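Local coordinates for protein endonuclease V (Bacillus subtilis, PDB 3GA2) that probably repairs deaminated bases in DNA, using magnesium to nick the strand at the second phosphodiester bond 3' to a deoxyinosine, at residues 109-115 with 135-139. The protein carries 1 engineered substitution. Residues are numbered along the deposited sequence; the frame is centred on the assembly and turned at random.
Sequences EPDVFLF and FLGKP
Residues 109-115 are mostly extended and run into a strand that includes Phe113 to Phe115; Asp111 alone turns to helical angles (-78/-24). In 135-139, Phe135 and Leu136 end a helix. Gly137 leaves it with positive phi (63/25), and Lys138 and Pro139 are extended. The end-to-end directions of 109-115 and 136-139 lie 75° apart. The nearest CA atoms are those of Val112 and Pro139, 5.0 Å apart. Here Phe113 N donates a hydrogen bond to Pro139 O (3.0 Å, 161°), and Val112 CA makes a CA-H...O contact with the same oxygen at 3.3 Å. Phe113 and Phe115 also bond through their backbones to Ile141, continuing the parallel pairing. Leu136 (chi1 m, chi2 t) points toward the strand. Leu136 CD1 sits over the Phe113 ring face as a CH-pi contact, 3.8 Å from the centroid, and lies 3.7 Å from Phe115 CZ, at the edge of that ring. Ala103 of helix 96-105 also touches Leu136. Lys138 (mmtt) reaches back along 109-111. Lys138 CE lies 3.5 Å from Pro110 O, and Lys138 NZ forms a salt bridge with Glu109 OE2 at 2.7 Å. The contact joins parts of the beta-alpha-beta unit formed by strand 113-116, helix 128-136 and strand 140-144, in an RNase H-like fold. The chemistry grades from an ion pair at the surface, with Lys138 partly exposed, to a buried apolar cluster whose Phe115 side chain lies about 6 Å from that of Asp116, a predicted Mg(2+) ligand.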
ATOM      1  N   GLU A 109      -5.113 -13.780  -9.589  1.00 14.19           N
ATOM      2  CA  GLU A 109      -6.052 -13.117  -8.696  1.00 19.15           C
ATOM      3  C   GLU A 109      -5.438 -13.163  -7.302  1.00 14.78           C
ATOM      4  O   GLU A 109      -5.724 -14.066  -6.521  1.00 16.32           O
ATOM      5  CB  GLU A 109      -7.406 -13.845  -8.706  1.00 20.32           C
ATOM      6  CG  GLU A 109      -8.526 -13.098  -7.979  1.00 27.08           C
ATOM      7  CD  GLU A 109      -9.859 -13.847  -8.007  1.00 35.72           C
ATOM      8  OE1 GLU A 109     -10.267 -14.301  -9.098  1.00 36.37           O
ATOM      9  OE2 GLU A 109     -10.504 -13.966  -6.943  1.00 25.60           O
ATOM     10  N   PRO A 110      -4.573 -12.192  -6.977  1.00 10.85           N
ATOM     11  CA  PRO A 110      -3.942 -12.182  -5.655  1.00 10.43           C
ATOM     12  C   PRO A 110      -4.958 -12.199  -4.525  1.00 13.28           C
ATOM     13  O   PRO A 110      -5.984 -11.519  -4.599  1.00  9.86           O
ATOM     14  CB  PRO A 110      -3.120 -10.895  -5.673  1.00 15.32           C
ATOM     15  CG  PRO A 110      -2.765 -10.743  -7.136  1.00 17.93           C
ATOM     16  CD  PRO A 110      -4.083 -11.079  -7.806  1.00 12.11           C
ATOM     17  N   ASP A 111      -4.671 -12.981  -3.483  1.00  6.06           N
ATOM     18  CA  ASP A 111      -5.560 -13.075  -2.320  1.00 13.18           C
ATOM     19  C   ASP A 111      -5.410 -11.870  -1.394  1.00 14.12           C
ATOM     20  O   ASP A 111      -6.319 -11.557  -0.624  1.00 14.48           O
ATOM     21  CB  ASP A 111      -5.273 -14.338  -1.501  1.00 18.36           C
ATOM     22  CG  ASP A 111      -5.513 -15.621  -2.283  1.00 20.40           C
ATOM     23  OD1 ASP A 111      -6.624 -15.803  -2.823  1.00 21.63           O
ATOM     24  OD2 ASP A 111      -4.584 -16.449  -2.340  1.00 18.64           O
ATOM     25  N   VAL A 112      -4.253 -11.215  -1.455  1.00 13.39           N
ATOM     26  CA  VAL A 112      -3.971 -10.042  -0.627  1.00 14.24           C
ATOM     27  C   VAL A 112      -2.940  -9.145  -1.305  1.00 14.25           C
ATOM     28  O   VAL A 112      -2.009  -9.634  -1.943  1.00  9.54           O
ATOM     29  CB  VAL A 112      -3.426 -10.441   0.772  1.00 18.59           C
ATOM     30  CG1 VAL A 112      -2.145 -11.235   0.624  1.00 23.01           C
ATOM     31  CG2 VAL A 112      -3.169  -9.190   1.613  1.00 15.54           C
ATOM     32  N   PHE A 113      -3.115  -7.833  -1.165  1.00 12.07           N
ATOM     33  CA  PHE A 113      -2.201  -6.866  -1.764  1.00  8.24           C
ATOM     34  C   PHE A 113      -1.499  -6.035  -0.702  1.00  8.22           C
ATOM     35  O   PHE A 113      -2.154  -5.406   0.124  1.00  7.40           O
ATOM     36  CB  PHE A 113      -2.950  -5.895  -2.687  1.00  9.39           C
ATOM     37  CG  PHE A 113      -3.453  -6.506  -3.964  1.00  8.67           C
ATOM     38  CD1 PHE A 113      -2.888  -6.149  -5.188  1.00 12.13           C
ATOM     39  CD2 PHE A 113      -4.532  -7.382  -3.955  1.00  9.90           C
ATOM     40  CE1 PHE A 113      -3.396  -6.649  -6.384  1.00  8.96           C
ATOM     41  CE2 PHE A 113      -5.048  -7.887  -5.149  1.00 17.04           C
ATOM     42  CZ  PHE A 113      -4.477  -7.518  -6.368  1.00 13.32           C
ATOM     43  N   LEU A 114      -0.172  -6.037  -0.716  1.00  7.67           N
ATOM     44  CA  LEU A 114       0.582  -5.237   0.239  1.00  8.98           C
ATOM     45  C   LEU A 114       1.081  -4.001  -0.513  1.00  7.28           C
ATOM     46  O   LEU A 114       1.706  -4.109  -1.567  1.00  7.84           O
ATOM     47  CB  LEU A 114       1.763  -6.026   0.825  1.00  7.60           C
ATOM     48  CG  LEU A 114       1.451  -7.202   1.765  1.00  9.15           C
ATOM     49  CD1 LEU A 114       1.203  -8.466   0.957  1.00  9.16           C
ATOM     50  CD2 LEU A 114       2.632  -7.423   2.708  1.00 17.11           C
ATOM     51  N   PHE A 115       0.798  -2.828   0.034  1.00  6.86           N
ATOM     52  CA  PHE A 115       1.172  -1.577  -0.598  1.00 10.77           C
ATOM     53  C   PHE A 115       2.333  -0.849   0.043  1.00  9.47           C
ATOM     54  O   PHE A 115       2.455  -0.821   1.267  1.00 12.10           O
ATOM     55  CB  PHE A 115      -0.019  -0.616  -0.593  1.00 14.16           C
ATOM     56  CG  PHE A 115      -1.137  -1.021  -1.496  1.00 10.45           C
ATOM     57  CD1 PHE A 115      -1.973  -2.080  -1.164  1.00 10.80           C
ATOM     58  CD2 PHE A 115      -1.361  -0.329  -2.681  1.00 14.12           C
ATOM     59  CE1 PHE A 115      -3.023  -2.443  -2.000  1.00 10.49           C
ATOM     60  CE2 PHE A 115      -2.409  -0.682  -3.528  1.00 17.16           C
ATOM     61  CZ  PHE A 115      -3.243  -1.743  -3.186  1.00 10.66           C
ATOM     62  N   PHE A 135     -11.586  -0.805  -4.743  1.00 20.27           N
ATOM     63  CA  PHE A 135     -11.529  -1.107  -6.166  1.00 13.83           C
ATOM     64  C   PHE A 135     -11.122  -2.555  -6.429  1.00 18.16           C
ATOM     65  O   PHE A 135     -11.700  -3.226  -7.285  1.00 16.10           O
ATOM     66  CB  PHE A 135     -10.542  -0.191  -6.884  1.00 21.31           C
ATOM     67  CG  PHE A 135     -11.017   1.222  -7.041  1.00 17.67           C
ATOM     68  CD1 PHE A 135     -10.857   2.144  -6.014  1.00 18.35           C
ATOM     69  CD2 PHE A 135     -11.581   1.643  -8.242  1.00 21.71           C
ATOM     70  CE1 PHE A 135     -11.247   3.477  -6.179  1.00 12.82           C
ATOM     71  CE2 PHE A 135     -11.976   2.970  -8.422  1.00 18.05           C
ATOM     72  CZ  PHE A 135     -11.806   3.890  -7.386  1.00 12.82           C
ATOM     73  N   LEU A 136     -10.123  -3.029  -5.691  1.00 16.40           N
ATOM     74  CA  LEU A 136      -9.616  -4.388  -5.856  1.00 16.23           C
ATOM     75  C   LEU A 136     -10.541  -5.470  -5.308  1.00  9.44           C
ATOM     76  O   LEU A 136     -10.498  -6.614  -5.758  1.00 14.44           O
ATOM     77  CB  LEU A 136      -8.243  -4.522  -5.188  1.00 16.90           C
ATOM     78  CG  LEU A 136      -7.128  -3.562  -5.609  1.00 18.05           C
ATOM     79  CD1 LEU A 136      -5.877  -3.814  -4.762  1.00 15.79           C
ATOM     80  CD2 LEU A 136      -6.809  -3.754  -7.088  1.00  7.13           C
ATOM     81  N   GLY A 137     -11.374  -5.115  -4.335  1.00 17.24           N
ATOM     82  CA  GLY A 137     -12.273  -6.098  -3.746  1.00 14.89           C
ATOM     83  C   GLY A 137     -11.489  -7.206  -3.049  1.00 19.31           C
ATOM     84  O   GLY A 137     -11.970  -8.327  -2.889  1.00 18.46           O
ATOM     85  N   LYS A 138     -10.267  -6.892  -2.635  1.00 19.36           N
ATOM     86  CA  LYS A 138      -9.433  -7.864  -1.960  1.00 12.82           C
ATOM     87  C   LYS A 138      -8.837  -7.288  -0.687  1.00 14.02           C
ATOM     88  O   LYS A 138      -8.784  -6.079  -0.503  1.00 11.69           O
ATOM     89  CB  LYS A 138      -8.294  -8.320  -2.881  1.00 15.52           C
ATOM     90  CG  LYS A 138      -8.734  -9.099  -4.118  1.00  9.38           C
ATOM     91  CD  LYS A 138      -9.323 -10.466  -3.756  1.00 14.44           C
ATOM     92  CE  LYS A 138      -9.469 -11.356  -4.990  1.00 23.75           C
ATOM     93  NZ  LYS A 138      -9.889 -12.746  -4.644  1.00 21.50           N
ATOM     94  N   PRO A 139      -8.404  -8.160   0.231  1.00 12.43           N
ATOM     95  CA  PRO A 139      -7.802  -7.665   1.470  1.00 10.89           C
ATOM     96  C   PRO A 139      -6.506  -6.930   1.101  1.00 10.70           C
ATOM     97  O   PRO A 139      -5.766  -7.373   0.216  1.00 10.08           O
ATOM     98  CB  PRO A 139      -7.508  -8.947   2.245  1.00 11.43           C
ATOM     99  CG  PRO A 139      -8.584  -9.888   1.778  1.00 11.03           C
ATOM    100  CD  PRO A 139      -8.648  -9.611   0.298  1.00 10.45           C
TER